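Local coordinates for protein probable N-glycosylase/DNA lyase (Thermotoga maritima, PDB 3N0U) that is a probable DNA glycosylase/lyase of the helix-hairpin-helix clan, a mainly helical protein with no strands that carries a bound sodium ion, at residues R110-K115 with E129-N134; E48-E53 with R148-E153; C57-N62 with Q100-F105; G114-L119 with S144-N149. All blocks are in the same frame, centred on the assembly; numbering follows the deposited sequence.

Contact 1: R110-K115 with E129-N134; sequences RKLLGK and EFLVRN. With NA (sodium ion), chain D.
Lys-111 and Leu-112, in the short 3-10 turn that follows helix 99-109, reach across to Asn-134 and Phe-130 on helix 124-134, the first helix of the helix-hairpin-helix motif. The Lys-111 chain leaves its backbone with CG between the N and the carbonyl carbon (chi1 69°) and then runs fully extended. This carries NZ to the last turn of the helix, where it donates to the main-chain Asn-134 O at 2.8 Å, in the carbonyl plane. A positive group at a helix C-terminus probably also gains from the partial negative charge there.

Deeper in, Leu-112 and Phe-130 run alongside each other, pointing opposite ways. With CG anti to its backbone N (chi1 175°), the phenyl group projects off the helix toward the 3-10 turn, and Leu-112 CD2 meets it at the ring edge, 3.8 Å from Phe-130 CE1. The other branch, Leu-112 CD1, lies more loosely beside Leu-131 CD2 at 4.4 Å. Leu-112 is buried, resting also on Leu-54 and Ala-135, and Leu-131 continues into the core against Phe-146 of helix 140-148. The contact is thus polar at its solvent-facing rim and apolar beneath.

The same helix end helps to hold the sodium ion. Val-132 O of the helix binds it at 2.4 Å, with the carbonyls of Ala-135 and Ile-138 beyond. Water 2 and water 1 complete the ligands, their oxygens 2.5 and 2.6 Å from the sodium. Water 1 also gives a weak hydrogen bond to Arg-133 O.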
loop_
_atom_site.group_PDB
_atom_site.type_symbol
_atom_site.label_atom_id
_atom_site.label_comp_id
_atom_site.label_asym_id
_atom_site.label_seq_id
_atom_site.Cartn_x
_atom_site.Cartn_y
_atom_site.Cartn_z
ATOM N N ARG A 110 -2.118 -6.242 17.196
ATOM C CA ARG A 110 -2.481 -7.642 17.359
ATOM C C ARG A 110 -3.925 -7.777 17.844
ATOM O O ARG A 110 -4.546 -8.828 17.696
ATOM C CB ARG A 110 -1.484 -8.370 18.270
ATOM C CG ARG A 110 -0.118 -8.447 17.649
ATOM C CD ARG A 110 0.926 -8.934 18.620
ATOM N NE ARG A 110 2.242 -8.985 17.998
ATOM C CZ ARG A 110 3.380 -9.187 18.647
ATOM N NH1 ARG A 110 3.388 -9.332 19.970
ATOM N NH2 ARG A 110 4.519 -9.250 17.956
ATOM N N LYS A 111 -4.465 -6.700 18.395
ATOM C CA LYS A 111 -5.876 -6.673 18.771
ATOM C C LYS A 111 -6.794 -6.971 17.575
ATOM O O LYS A 111 -7.959 -7.336 17.764
ATOM C CB LYS A 111 -6.259 -5.301 19.351
ATOM C CG LYS A 111 -6.239 -4.194 18.315
ATOM C CD LYS A 111 -6.545 -2.816 18.891
ATOM C CE LYS A 111 -6.417 -1.757 17.787
ATOM N NZ LYS A 111 -6.739 -0.385 18.268
ATOM N N LEU A 112 -6.277 -6.787 16.360
ATOM C CA LEU A 112 -7.073 -6.961 15.138
ATOM C C LEU A 112 -7.071 -8.389 14.610
ATOM O O LEU A 112 -7.826 -8.705 13.696
ATOM C CB LEU A 112 -6.571 -6.032 14.027
ATOM C CG LEU A 112 -6.644 -4.554 14.378
ATOM C CD1 LEU A 112 -6.092 -3.725 13.228
ATOM C CD2 LEU A 112 -8.089 -4.150 14.731
ATOM N N LEU A 113 -6.223 -9.251 15.155
ATOM C CA LEU A 113 -6.265 -10.665 14.761
ATOM C C LEU A 113 -7.651 -11.207 15.074
ATOM O O LEU A 113 -8.150 -11.047 16.193
ATOM C CB LEU A 113 -5.211 -11.483 15.499
ATOM C CG LEU A 113 -3.774 -11.204 15.083
ATOM C CD1 LEU A 113 -2.808 -11.683 16.141
ATOM C CD2 LEU A 113 -3.524 -11.876 13.761
ATOM N N GLY A 114 -8.258 -11.848 14.084
ATOM C CA GLY A 114 -9.625 -12.322 14.195
ATOM C C GLY A 114 -10.617 -11.479 13.412
ATOM O O GLY A 114 -11.750 -11.924 13.151
ATOM N N LYS A 115 -10.197 -10.272 13.033
ATOM C CA LYS A 115 -11.074 -9.316 12.360
ATOM C C LYS A 115 -10.661 -9.054 10.911
ATOM O O LYS A 115 -11.433 -8.468 10.149
ATOM C CB LYS A 115 -11.044 -7.973 13.106
ATOM C CG LYS A 115 -11.646 -8.006 14.498
ATOM C CD LYS A 115 -11.347 -6.727 15.261
ATOM C CE LYS A 115 -12.325 -6.540 16.413
ATOM N NZ LYS A 115 -12.556 -7.803 17.168
ATOM N N GLU A 129 -11.745 3.031 6.306
ATOM C CA GLU A 129 -12.098 3.935 7.401
ATOM C C GLU A 129 -11.772 3.269 8.737
ATOM O O GLU A 129 -11.240 3.893 9.647
ATOM C CB GLU A 129 -13.590 4.295 7.366
ATOM C CG GLU A 129 -13.959 5.301 6.290
ATOM C CD GLU A 129 -15.471 5.555 6.203
ATOM O OE1 GLU A 129 -16.224 5.055 7.068
ATOM O OE2 GLU A 129 -15.901 6.248 5.255
ATOM N N PHE A 130 -12.116 1.996 8.847
ATOM C CA PHE A 130 -11.857 1.249 10.074
ATOM C C PHE A 130 -10.384 1.197 10.417
ATOM O O PHE A 130 -10.000 1.411 11.550
ATOM C CB PHE A 130 -12.391 -0.175 9.975
ATOM C CG PHE A 130 -12.049 -1.015 11.173
ATOM C CD1 PHE A 130 -10.874 -1.745 11.208
ATOM C CD2 PHE A 130 -12.875 -1.022 12.282
ATOM C CE1 PHE A 130 -10.542 -2.499 12.323
ATOM C CE2 PHE A 130 -12.548 -1.779 13.406
ATOM C CZ PHE A 130 -11.385 -2.510 13.425
ATOM N N LEU A 131 -9.560 0.905 9.424
ATOM C CA LEU A 131 -8.138 0.770 9.653
ATOM C C LEU A 131 -7.514 2.109 9.989
ATOM O O LEU A 131 -6.638 2.183 10.837
ATOM C CB LEU A 131 -7.470 0.171 8.418
ATOM C CG LEU A 131 -7.794 -1.292 8.164
ATOM C CD1 LEU A 131 -7.364 -1.666 6.760
ATOM C CD2 LEU A 131 -7.151 -2.213 9.223
ATOM N N VAL A 132 -7.931 3.167 9.313
ATOM C CA VAL A 132 -7.435 4.490 9.652
ATOM C C VAL A 132 -7.696 4.801 11.119
ATOM O O VAL A 132 -6.816 5.297 11.836
ATOM C CB VAL A 132 -8.071 5.571 8.776
ATOM C CG1 VAL A 132 -7.696 6.950 9.277
ATOM C CG2 VAL A 132 -7.611 5.412 7.336
ATOM N N ARG A 133 -8.896 4.506 11.590
ATOM C CA ARG A 133 -9.232 4.857 12.962
ATOM C C ARG A 133 -8.599 3.924 14.002
ATOM O O ARG A 133 -8.252 4.365 15.106
ATOM C CB ARG A 133 -10.750 4.884 13.162
ATOM C CG ARG A 133 -11.160 5.328 14.575
ATOM C CD ARG A 133 -12.654 5.427 14.735
ATOM N NE ARG A 133 -13.231 6.291 13.716
ATOM C CZ ARG A 133 -13.378 7.609 13.832
ATOM N NH1 ARG A 133 -12.983 8.237 14.936
ATOM N NH2 ARG A 133 -13.921 8.301 12.837
ATOM N N ASN A 134 -8.439 2.648 13.648
ATOM C CA ASN A 134 -8.178 1.613 14.644
ATOM C C ASN A 134 -6.819 0.930 14.584
ATOM O O ASN A 134 -6.377 0.342 15.567
ATOM C CB ASN A 134 -9.295 0.575 14.575
ATOM C CG ASN A 134 -10.608 1.141 15.027
ATOM O OD1 ASN A 134 -11.522 1.362 14.228
ATOM N ND2 ASN A 134 -10.712 1.395 16.315
HETATM NA NA NA D . -4.719 4.283 12.119
HETATM O O HOH W 1 -5.242 4.731 14.679
HETATM O O HOH W 2 -2.726 5.817 12.274
#

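Contact 2: E48-E53 with R148-E153; sequences EDLFCE and RNTGVE
Both ends of the buried Asn-149 amide are engaged: ND2 gives hydrogen bonds to Glu-53 OE2 of helix 47-59 and to Lys-219 O, while OD1 is gripped by two nitrogens of the preceding residue, Arg-148. The bond from Asn-149 ND2 to Glu-53 OE2 is 2.8 Å long with an N-H...O angle of 157°, and it meets the carboxylate oxygen nearly along its C-O axis. Carboxylate and amide are twisted 49° apart, so the groups cross rather than lie flat together. Glu-53 reaches across by swinging CG away from its main-chain nitrogen (chi1 -164°) and bending at the next bond.

On the far end of the amide, Arg-148 approaches side-on in its own guanidinium plane, with NE 2.8 Å and NH2 3.0 Å from Asn-149 OD1. Below this polar row Leu-50 CD2 touches Thr-150 CG2 at 3.9 Å; Thr-150 OG1 turns back to Leu-147 O.

Asn-149 and Thr-150 are the central residues of a type I turn from Arg-148 to Gly-151, the C-prime residue of the Schellman motif ending helix 140-148. With donors on OD1 and acceptors at ND2, the amide cannot be turned over without loss. Each charge is balanced mainly by its own salt-bridge partner, Glu-53 by Lys-219 and Arg-148 by Asp-206; the amide connects the two pairs, and any electrostatic effect across it is probably modest.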
loop_
_atom_site.group_PDB
_atom_site.type_symbol
_atom_site.label_atom_id
_atom_site.label_comp_id
_atom_site.label_asym_id
_atom_site.label_seq_id
_atom_site.Cartn_x
_atom_site.Cartn_y
_atom_site.Cartn_z
ATOM N N GLU A 48 -3.346 -14.594 10.309
ATOM C CA GLU A 48 -1.943 -14.271 10.495
ATOM C C GLU A 48 -1.269 -13.831 9.209
ATOM O O GLU A 48 -0.436 -12.919 9.239
ATOM C CB GLU A 48 -1.197 -15.438 11.113
ATOM C CG GLU A 48 -1.621 -15.702 12.554
ATOM C CD GLU A 48 -0.779 -16.749 13.246
ATOM O OE1 GLU A 48 0.125 -17.314 12.597
ATOM O OE2 GLU A 48 -1.029 -17.001 14.448
ATOM N N ASP A 49 -1.612 -14.457 8.084
ATOM C CA ASP A 49 -1.057 -14.016 6.807
ATOM C C ASP A 49 -1.443 -12.547 6.529
ATOM O O ASP A 49 -0.638 -11.724 6.050
ATOM C CB ASP A 49 -1.600 -14.869 5.655
ATOM C CG ASP A 49 -1.122 -16.312 5.683
ATOM O OD1 ASP A 49 -0.045 -16.594 6.267
ATOM O OD2 ASP A 49 -1.831 -17.172 5.082
ATOM N N LEU A 50 -2.694 -12.214 6.797
ATOM C CA LEU A 50 -3.160 -10.859 6.570
ATOM C C LEU A 50 -2.472 -9.905 7.546
ATOM O O LEU A 50 -2.125 -8.784 7.191
ATOM C CB LEU A 50 -4.680 -10.785 6.742
ATOM C CG LEU A 50 -5.478 -11.542 5.677
ATOM C CD1 LEU A 50 -6.923 -11.573 6.058
ATOM C CD2 LEU A 50 -5.317 -10.881 4.324
ATOM N N PHE A 51 -2.262 -10.354 8.775
ATOM C CA PHE A 51 -1.589 -9.526 9.765
ATOM C C PHE A 51 -0.155 -9.194 9.347
ATOM O O PHE A 51 0.344 -8.088 9.585
ATOM C CB PHE A 51 -1.563 -10.210 11.140
ATOM C CG PHE A 51 -1.086 -9.299 12.219
ATOM C CD1 PHE A 51 0.237 -9.313 12.635
ATOM C CD2 PHE A 51 -1.942 -8.356 12.753
ATOM C CE1 PHE A 51 0.670 -8.443 13.619
ATOM C CE2 PHE A 51 -1.507 -7.477 13.705
ATOM C CZ PHE A 51 -0.202 -7.515 14.136
ATOM N N CYS A 52 0.516 -10.146 8.727
ATOM C CA CYS A 52 1.879 -9.884 8.287
ATOM C C CYS A 52 1.887 -8.847 7.162
ATOM O O CYS A 52 2.794 -8.015 7.094
ATOM C CB CYS A 52 2.565 -11.171 7.858
ATOM S SG CYS A 52 2.916 -12.270 9.246
ATOM N N GLU A 53 0.877 -8.867 6.309
ATOM C CA GLU A 53 0.765 -7.857 5.267
ATOM C C GLU A 53 0.425 -6.492 5.863
ATOM O O GLU A 53 0.927 -5.474 5.425
ATOM C CB GLU A 53 -0.284 -8.245 4.237
ATOM C CG GLU A 53 -0.187 -7.434 2.942
ATOM C CD GLU A 53 1.113 -7.701 2.201
ATOM O OE1 GLU A 53 1.801 -8.713 2.492
ATOM O OE2 GLU A 53 1.482 -6.869 1.369
ATOM N N ARG A 148 -5.266 -2.989 -1.047
ATOM C CA ARG A 148 -4.833 -3.306 -2.394
ATOM C C ARG A 148 -3.991 -4.584 -2.412
ATOM O O ARG A 148 -4.139 -5.424 -3.313
ATOM C CB ARG A 148 -4.029 -2.125 -2.950
ATOM C CG ARG A 148 -3.808 -2.139 -4.457
ATOM C CD ARG A 148 -2.724 -3.126 -4.932
ATOM N NE ARG A 148 -1.430 -2.934 -4.290
ATOM C CZ ARG A 148 -0.485 -2.107 -4.723
ATOM N NH1 ARG A 148 -0.688 -1.349 -5.778
ATOM N NH2 ARG A 148 0.658 -2.005 -4.059
ATOM N N ASN A 149 -3.096 -4.719 -1.422
ATOM C CA ASN A 149 -2.205 -5.864 -1.351
ATOM C C ASN A 149 -2.928 -7.180 -0.989
ATOM O O ASN A 149 -2.322 -8.249 -1.006
ATOM C CB ASN A 149 -1.024 -5.610 -0.412
ATOM C CG ASN A 149 0.052 -4.743 -1.046
ATOM O OD1 ASN A 149 -0.176 -4.080 -2.036
ATOM N ND2 ASN A 149 1.216 -4.751 -0.466
ATOM N N THR A 150 -4.214 -7.099 -0.670
ATOM C CA THR A 150 -5.030 -8.290 -0.471
ATOM C C THR A 150 -5.981 -8.517 -1.656
ATOM O O THR A 150 -6.851 -9.376 -1.600
ATOM C CB THR A 150 -5.873 -8.215 0.826
ATOM O OG1 THR A 150 -6.972 -7.297 0.659
ATOM C CG2 THR A 150 -5.020 -7.794 1.979
ATOM N N GLY A 151 -5.807 -7.733 -2.714
ATOM C CA GLY A 151 -6.546 -7.909 -3.952
ATOM C C GLY A 151 -7.575 -6.837 -4.271
ATOM O O GLY A 151 -8.211 -6.895 -5.331
ATOM N N VAL A 152 -7.758 -5.860 -3.382
ATOM C CA VAL A 152 -8.739 -4.799 -3.646
ATOM C C VAL A 152 -8.273 -3.885 -4.785
ATOM O O VAL A 152 -7.114 -3.449 -4.818
ATOM C CB VAL A 152 -9.028 -3.959 -2.377
ATOM C CG1 VAL A 152 -9.868 -2.729 -2.704
ATOM C CG2 VAL A 152 -9.733 -4.823 -1.312
ATOM N N GLU A 153 -9.157 -3.602 -5.734
ATOM C CA GLU A 153 -8.765 -2.791 -6.880
ATOM C C GLU A 153 -9.311 -1.370 -6.885
ATOM O O GLU A 153 -8.866 -0.539 -7.687
ATOM C CB GLU A 153 -9.150 -3.518 -8.171
ATOM C CG GLU A 153 -8.288 -4.782 -8.394
ATOM C CD GLU A 153 -8.521 -5.491 -9.722
ATOM O OE1 GLU A 153 -8.374 -4.842 -10.792
ATOM O OE2 GLU A 153 -8.816 -6.712 -9.691
#

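Contact 3: C57-N62 with Q100-F105; sequences CVLTAN and QKRAEF
A chi1 of 169° turns Val-58 CG1 toward helix 99-109, while two successive bends in Arg-102 (chi1 -61°, chi2 -65°) lay the arginine chain over the end of helix 47-59. Arg-102 CD comes to rest 3.5 Å from Val-58 O and 3.9 Å from Val-58 CG1. Val-58 CG1 also lies 4.0 Å from Phe-105 CB, near the plane of the ring at its edge. Leu-59 runs alongside the arginine, pointing the other way; nearer the arginine's root, Leu-59 CD2 lies 3.7 Å from Arg-102 CB.

No direct hydrogen bond joins the segments; a water does so instead. Water 3 accepts from Asn-62 N at 3.0 Å and from Arg-102 NE at 3.2 Å, and gives a weak bond to Leu-59 O, a carbonyl at the end of the helix. Arg-102 was modelled in two conformers, so this bridge may be only partly occupied.

The contact packs the C-terminal end of helix 47-59 against helix 99-109. Val-58 and Leu-59 also lean on Ile-106 of the latter, Leu-59 touches Leu-91 of helix 84-93, and Ile-138 of the hairpin lies against Val-58.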
loop_
_atom_site.group_PDB
_atom_site.type_symbol
_atom_site.label_atom_id
_atom_site.label_comp_id
_atom_site.label_asym_id
_atom_site.label_seq_id
_atom_site.Cartn_x
_atom_site.Cartn_y
_atom_site.Cartn_z
ATOM N N CYS A 57 2.762 -2.980 5.720
ATOM C CA CYS A 57 2.306 -1.632 5.432
ATOM C C CYS A 57 2.672 -0.634 6.546
ATOM O O CYS A 57 2.971 0.528 6.278
ATOM C CB CYS A 57 0.804 -1.627 5.134
ATOM S SG CYS A 57 0.396 -2.540 3.627
ATOM N N VAL A 58 2.693 -1.094 7.783
ATOM C CA VAL A 58 3.181 -0.265 8.885
ATOM C C VAL A 58 4.649 0.117 8.628
ATOM O O VAL A 58 5.059 1.267 8.816
ATOM C CB VAL A 58 3.054 -1.006 10.233
ATOM C CG1 VAL A 58 3.790 -0.278 11.332
ATOM C CG2 VAL A 58 1.587 -1.195 10.609
ATOM N N LEU A 59 5.432 -0.852 8.188
ATOM C CA LEU A 59 6.876 -0.638 8.029
ATOM C C LEU A 59 7.242 0.196 6.824
ATOM O O LEU A 59 8.296 0.841 6.823
ATOM C CB LEU A 59 7.615 -1.966 7.913
ATOM C CG LEU A 59 7.508 -2.872 9.134
ATOM C CD1 LEU A 59 8.225 -4.182 8.860
ATOM C CD2 LEU A 59 8.040 -2.217 10.395
ATOM N N THR A 60 6.408 0.194 5.791
ATOM C CA THR A 60 6.764 0.936 4.594
ATOM C C THR A 60 6.117 2.307 4.515
ATOM O O THR A 60 6.188 2.951 3.468
ATOM C CB THR A 60 6.415 0.148 3.333
ATOM O OG1 THR A 60 5.012 -0.111 3.310
ATOM C CG2 THR A 60 7.200 -1.157 3.292
ATOM N N ALA A 61 5.563 2.797 5.622
ATOM C CA ALA A 61 4.891 4.107 5.628
ATOM C C ALA A 61 5.785 5.217 5.106
ATOM O O ALA A 61 5.324 6.089 4.350
ATOM C CB ALA A 61 4.406 4.452 7.006
ATOM N N ASN A 62 7.047 5.186 5.518
ATOM C CA ASN A 62 8.049 6.141 5.069
ATOM C C ASN A 62 9.353 5.407 4.793
ATOM O O ASN A 62 10.430 5.842 5.207
ATOM C CB ASN A 62 8.288 7.225 6.126
ATOM C CG ASN A 62 7.250 8.343 6.078
ATOM O OD1 ASN A 62 6.402 8.391 5.184
ATOM N ND2 ASN A 62 7.330 9.263 7.034
ATOM N N GLN A 100 11.669 1.062 17.200
ATOM C CA GLN A 100 10.901 0.987 18.441
ATOM C C GLN A 100 9.445 1.346 18.186
ATOM O O GLN A 100 8.532 0.624 18.587
ATOM C CB GLN A 100 11.496 1.886 19.524
ATOM C CG GLN A 100 10.796 1.769 20.854
ATOM C CD GLN A 100 11.005 0.427 21.543
ATOM O OE1 GLN A 100 12.050 -0.233 21.401
ATOM N NE2 GLN A 100 10.014 0.033 22.323
ATOM N N LYS A 101 9.217 2.457 17.510
ATOM C CA LYS A 101 7.852 2.900 17.317
ATOM C C LYS A 101 7.081 1.956 16.391
ATOM O O LYS A 101 5.913 1.656 16.635
ATOM C CB LYS A 101 7.840 4.345 16.794
ATOM C CG LYS A 101 6.541 5.051 17.013
ATOM C CD LYS A 101 6.253 5.209 18.526
ATOM C CE LYS A 101 4.960 4.547 18.930
ATOM N NZ LYS A 101 4.538 5.007 20.288
ATOM N N ARG A 102 7.697 1.485 15.317
ATOM C CA ARG A 102 7.000 0.555 14.426
ATOM C C ARG A 102 6.692 -0.747 15.146
ATOM O O ARG A 102 5.621 -1.326 14.957
ATOM C CB ARG A 102 7.810 0.271 13.160
ATOM C CG ARG A 102 8.088 1.492 12.290
ATOM C CD ARG A 102 6.834 2.117 11.678
ATOM N NE ARG A 102 7.205 3.375 11.029
ATOM C CZ ARG A 102 7.385 4.531 11.663
ATOM N NH1 ARG A 102 7.195 4.629 12.982
ATOM N NH2 ARG A 102 7.762 5.598 10.980
ATOM N N ALA A 103 7.617 -1.218 15.972
ATOM C CA ALA A 103 7.368 -2.434 16.756
ATOM C C ALA A 103 6.151 -2.228 17.656
ATOM O O ALA A 103 5.319 -3.124 17.795
ATOM C CB ALA A 103 8.576 -2.801 17.580
ATOM N N GLU A 104 6.053 -1.053 18.268
ATOM C CA GLU A 104 4.952 -0.759 19.171
ATOM C C GLU A 104 3.622 -0.765 18.433
ATOM O O GLU A 104 2.628 -1.323 18.928
ATOM C CB GLU A 104 5.188 0.582 19.868
ATOM C CG GLU A 104 6.302 0.518 20.911
ATOM C CD GLU A 104 6.678 1.846 21.530
ATOM O OE1 GLU A 104 6.067 2.872 21.188
ATOM O OE2 GLU A 104 7.595 1.848 22.383
ATOM N N PHE A 105 3.601 -0.162 17.248
ATOM C CA PHE A 105 2.406 -0.182 16.412
ATOM C C PHE A 105 1.960 -1.605 16.114
ATOM O O PHE A 105 0.784 -1.935 16.249
ATOM C CB PHE A 105 2.636 0.521 15.069
ATOM C CG PHE A 105 2.863 1.999 15.160
ATOM C CD1 PHE A 105 2.437 2.739 16.242
ATOM C CD2 PHE A 105 3.517 2.648 14.130
ATOM C CE1 PHE A 105 2.663 4.106 16.293
ATOM C CE2 PHE A 105 3.727 4.005 14.159
ATOM C CZ PHE A 105 3.308 4.739 15.246
HETATM O O HOH W 3 8.124 3.949 7.992
#

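Contact 4: G114-L119 with S144-N149; sequences GKLKNL and SHFLRN
Leu-119 and Leu-147 mark the nearest approach of helices 116-121 and 140-148, with 8.8 Å between their CA atoms, a wide spacing that leaves the link to the ends of long side chains. Two touches bridge it. Leu-116 CD2 comes within 4.4 Å of Phe-146 CZ, the far end of the ring, approaching it obliquely. Phe-146 reaches that far because its chi1 of 168° points the ring away from the main-chain nitrogen and straight out toward helix 116-121.

Next to Phe-146 in the chain, Leu-147 starts off to the flank of the contact but brings its CD2 round to 4.3 Å from the main-chain Leu-119 O. The Leu-119 side chain itself stands farther off and packs instead on Phe-130 and Leu-131 of helix 124-134, the first helix of the helix-hairpin-helix motif. Leu-54 and Cys-57 of helix 47-59 also touch Phe-146.

Polar groups find partners around this apolar patch: the main-chain N of Leu-116 and of Lys-117 give to the two carboxylate oxygens of Glu-47. Across the segments there is neither hydrogen bond nor salt bridge. Both touches are loose, so the contact amounts to apolar packing plus a methyl group lying against Leu-119 O, a carbonyl whose hydrogen bond comes from Ser-127 OG.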
loop_
_atom_site.group_PDB
_atom_site.type_symbol
_atom_site.label_atom_id
_atom_site.label_comp_id
_atom_site.label_asym_id
_atom_site.label_seq_id
_atom_site.Cartn_x
_atom_site.Cartn_y
_atom_site.Cartn_z
ATOM N N GLY A 114 -8.258 -11.848 14.084
ATOM C CA GLY A 114 -9.625 -12.322 14.195
ATOM C C GLY A 114 -10.617 -11.479 13.412
ATOM O O GLY A 114 -11.750 -11.924 13.151
ATOM N N LYS A 115 -10.197 -10.272 13.033
ATOM C CA LYS A 115 -11.074 -9.316 12.360
ATOM C C LYS A 115 -10.661 -9.054 10.911
ATOM O O LYS A 115 -11.433 -8.468 10.149
ATOM C CB LYS A 115 -11.044 -7.973 13.106
ATOM C CG LYS A 115 -11.646 -8.006 14.498
ATOM C CD LYS A 115 -11.347 -6.727 15.261
ATOM C CE LYS A 115 -12.325 -6.540 16.413
ATOM N NZ LYS A 115 -12.556 -7.803 17.168
ATOM N N LEU A 116 -9.457 -9.477 10.517
ATOM C CA LEU A 116 -8.905 -9.058 9.221
ATOM C C LEU A 116 -9.554 -9.727 8.010
ATOM O O LEU A 116 -9.715 -9.080 6.989
ATOM C CB LEU A 116 -7.378 -9.257 9.171
ATOM C CG LEU A 116 -6.617 -8.403 10.173
ATOM C CD1 LEU A 116 -5.125 -8.715 10.134
ATOM C CD2 LEU A 116 -6.849 -6.920 9.885
ATOM N N LYS A 117 -9.923 -11.007 8.115
ATOM C CA LYS A 117 -10.541 -11.693 6.976
ATOM C C LYS A 117 -11.840 -10.988 6.600
ATOM O O LYS A 117 -12.117 -10.743 5.426
ATOM C CB LYS A 117 -10.808 -13.176 7.271
ATOM C CG LYS A 117 -9.531 -14.019 7.316
ATOM C CD LYS A 117 -9.810 -15.503 7.497
ATOM C CE LYS A 117 -10.392 -16.125 6.244
ATOM N NZ LYS A 117 -10.650 -17.581 6.434
ATOM N N ASN A 118 -12.637 -10.638 7.600
ATOM C CA ASN A 118 -13.877 -9.945 7.328
ATOM C C ASN A 118 -13.605 -8.553 6.736
ATOM O O ASN A 118 -14.272 -8.144 5.799
ATOM C CB ASN A 118 -14.719 -9.859 8.595
ATOM C CG ASN A 118 -16.087 -9.270 8.338
ATOM O OD1 ASN A 118 -16.227 -8.066 8.154
ATOM N ND2 ASN A 118 -17.105 -10.117 8.319
ATOM N N LEU A 119 -12.599 -7.844 7.250
ATOM C CA LEU A 119 -12.287 -6.509 6.738
ATOM C C LEU A 119 -11.917 -6.575 5.272
ATOM O O LEU A 119 -12.320 -5.731 4.480
ATOM C CB LEU A 119 -11.128 -5.857 7.505
ATOM C CG LEU A 119 -11.443 -5.175 8.824
ATOM C CD1 LEU A 119 -10.145 -4.891 9.560
ATOM C CD2 LEU A 119 -12.234 -3.903 8.600
ATOM N N SER A 144 -5.106 2.008 2.403
ATOM C CA SER A 144 -5.324 1.724 0.988
ATOM C C SER A 144 -4.347 0.691 0.469
ATOM O O SER A 144 -4.716 -0.207 -0.274
ATOM C CB SER A 144 -5.178 2.998 0.172
ATOM O OG SER A 144 -6.061 3.998 0.664
ATOM N N HIS A 145 -3.100 0.841 0.877
ATOM C CA HIS A 145 -2.021 -0.049 0.494
ATOM C C HIS A 145 -2.279 -1.482 0.950
ATOM O O HIS A 145 -2.166 -2.422 0.152
ATOM C CB HIS A 145 -0.739 0.488 1.120
ATOM C CG HIS A 145 0.509 -0.157 0.626
ATOM N ND1 HIS A 145 1.744 0.154 1.151
ATOM C CD2 HIS A 145 0.732 -1.065 -0.354
ATOM C CE1 HIS A 145 2.676 -0.546 0.528
ATOM N NE2 HIS A 145 2.088 -1.293 -0.391
ATOM N N PHE A 146 -2.626 -1.640 2.229
ATOM C CA PHE A 146 -2.947 -2.954 2.774
ATOM C C PHE A 146 -4.087 -3.602 1.974
ATOM O O PHE A 146 -3.988 -4.761 1.541
ATOM C CB PHE A 146 -3.333 -2.844 4.258
ATOM C CG PHE A 146 -3.948 -4.101 4.833
ATOM C CD1 PHE A 146 -3.182 -5.222 5.052
ATOM C CD2 PHE A 146 -5.284 -4.140 5.132
ATOM C CE1 PHE A 146 -3.741 -6.362 5.566
ATOM C CE2 PHE A 146 -5.853 -5.287 5.636
ATOM C CZ PHE A 146 -5.071 -6.395 5.853
ATOM N N LEU A 147 -5.177 -2.876 1.793
ATOM C CA LEU A 147 -6.323 -3.453 1.101
ATOM C C LEU A 147 -5.971 -3.854 -0.336
ATOM O O LEU A 147 -6.282 -4.962 -0.791
ATOM C CB LEU A 147 -7.532 -2.512 1.185
ATOM C CG LEU A 147 -8.115 -2.405 2.609
ATOM C CD1 LEU A 147 -9.073 -1.241 2.722
ATOM C CD2 LEU A 147 -8.802 -3.711 3.020
ATOM N N ARG A 148 -5.266 -2.989 -1.047
ATOM C CA ARG A 148 -4.833 -3.306 -2.394
ATOM C C ARG A 148 -3.991 -4.584 -2.412
ATOM O O ARG A 148 -4.139 -5.424 -3.313
ATOM C CB ARG A 148 -4.029 -2.125 -2.950
ATOM C CG ARG A 148 -3.808 -2.139 -4.457
ATOM C CD ARG A 148 -2.724 -3.126 -4.932
ATOM N NE ARG A 148 -1.430 -2.934 -4.290
ATOM C CZ ARG A 148 -0.485 -2.107 -4.723
ATOM N NH1 ARG A 148 -0.688 -1.349 -5.778
ATOM N NH2 ARG A 148 0.658 -2.005 -4.059
ATOM N N ASN A 149 -3.096 -4.719 -1.422
ATOM C CA ASN A 149 -2.205 -5.864 -1.351
ATOM C C ASN A 149 -2.928 -7.180 -0.989
ATOM O O ASN A 149 -2.322 -8.249 -1.006
ATOM C CB ASN A 149 -1.024 -5.610 -0.412
ATOM C CG ASN A 149 0.052 -4.743 -1.046
ATOM O OD1 ASN A 149 -0.176 -4.080 -2.036
ATOM N ND2 ASN A 149 1.216 -4.751 -0.466
#

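Overall arrangement
Contacts 2 and 4 are the closest pair, their centres about 5 Å apart: they share Arg-148 and Asn-149, and Leu-50 O meets Phe-146 CE1 at 3.3 Å. Contact 1 lies about 9 Å from contact 4 between centres, and Leu-131 joins them, its CD1 3.6 Å from Phe-146 CD2. Phe-51, on the helix of contact 2, packs on Arg-110 and Leu-113 of contact 1. Contact 3 stands apart, about 17 Å between centres from contact 4, yet Cys-57 SG approaches Phe-146 N at 3.4 Å. Contact 1 holds one sodium ligand, while the side chains of Phe-105 and Phe-146 remain about 8 and 11 Å from the ion.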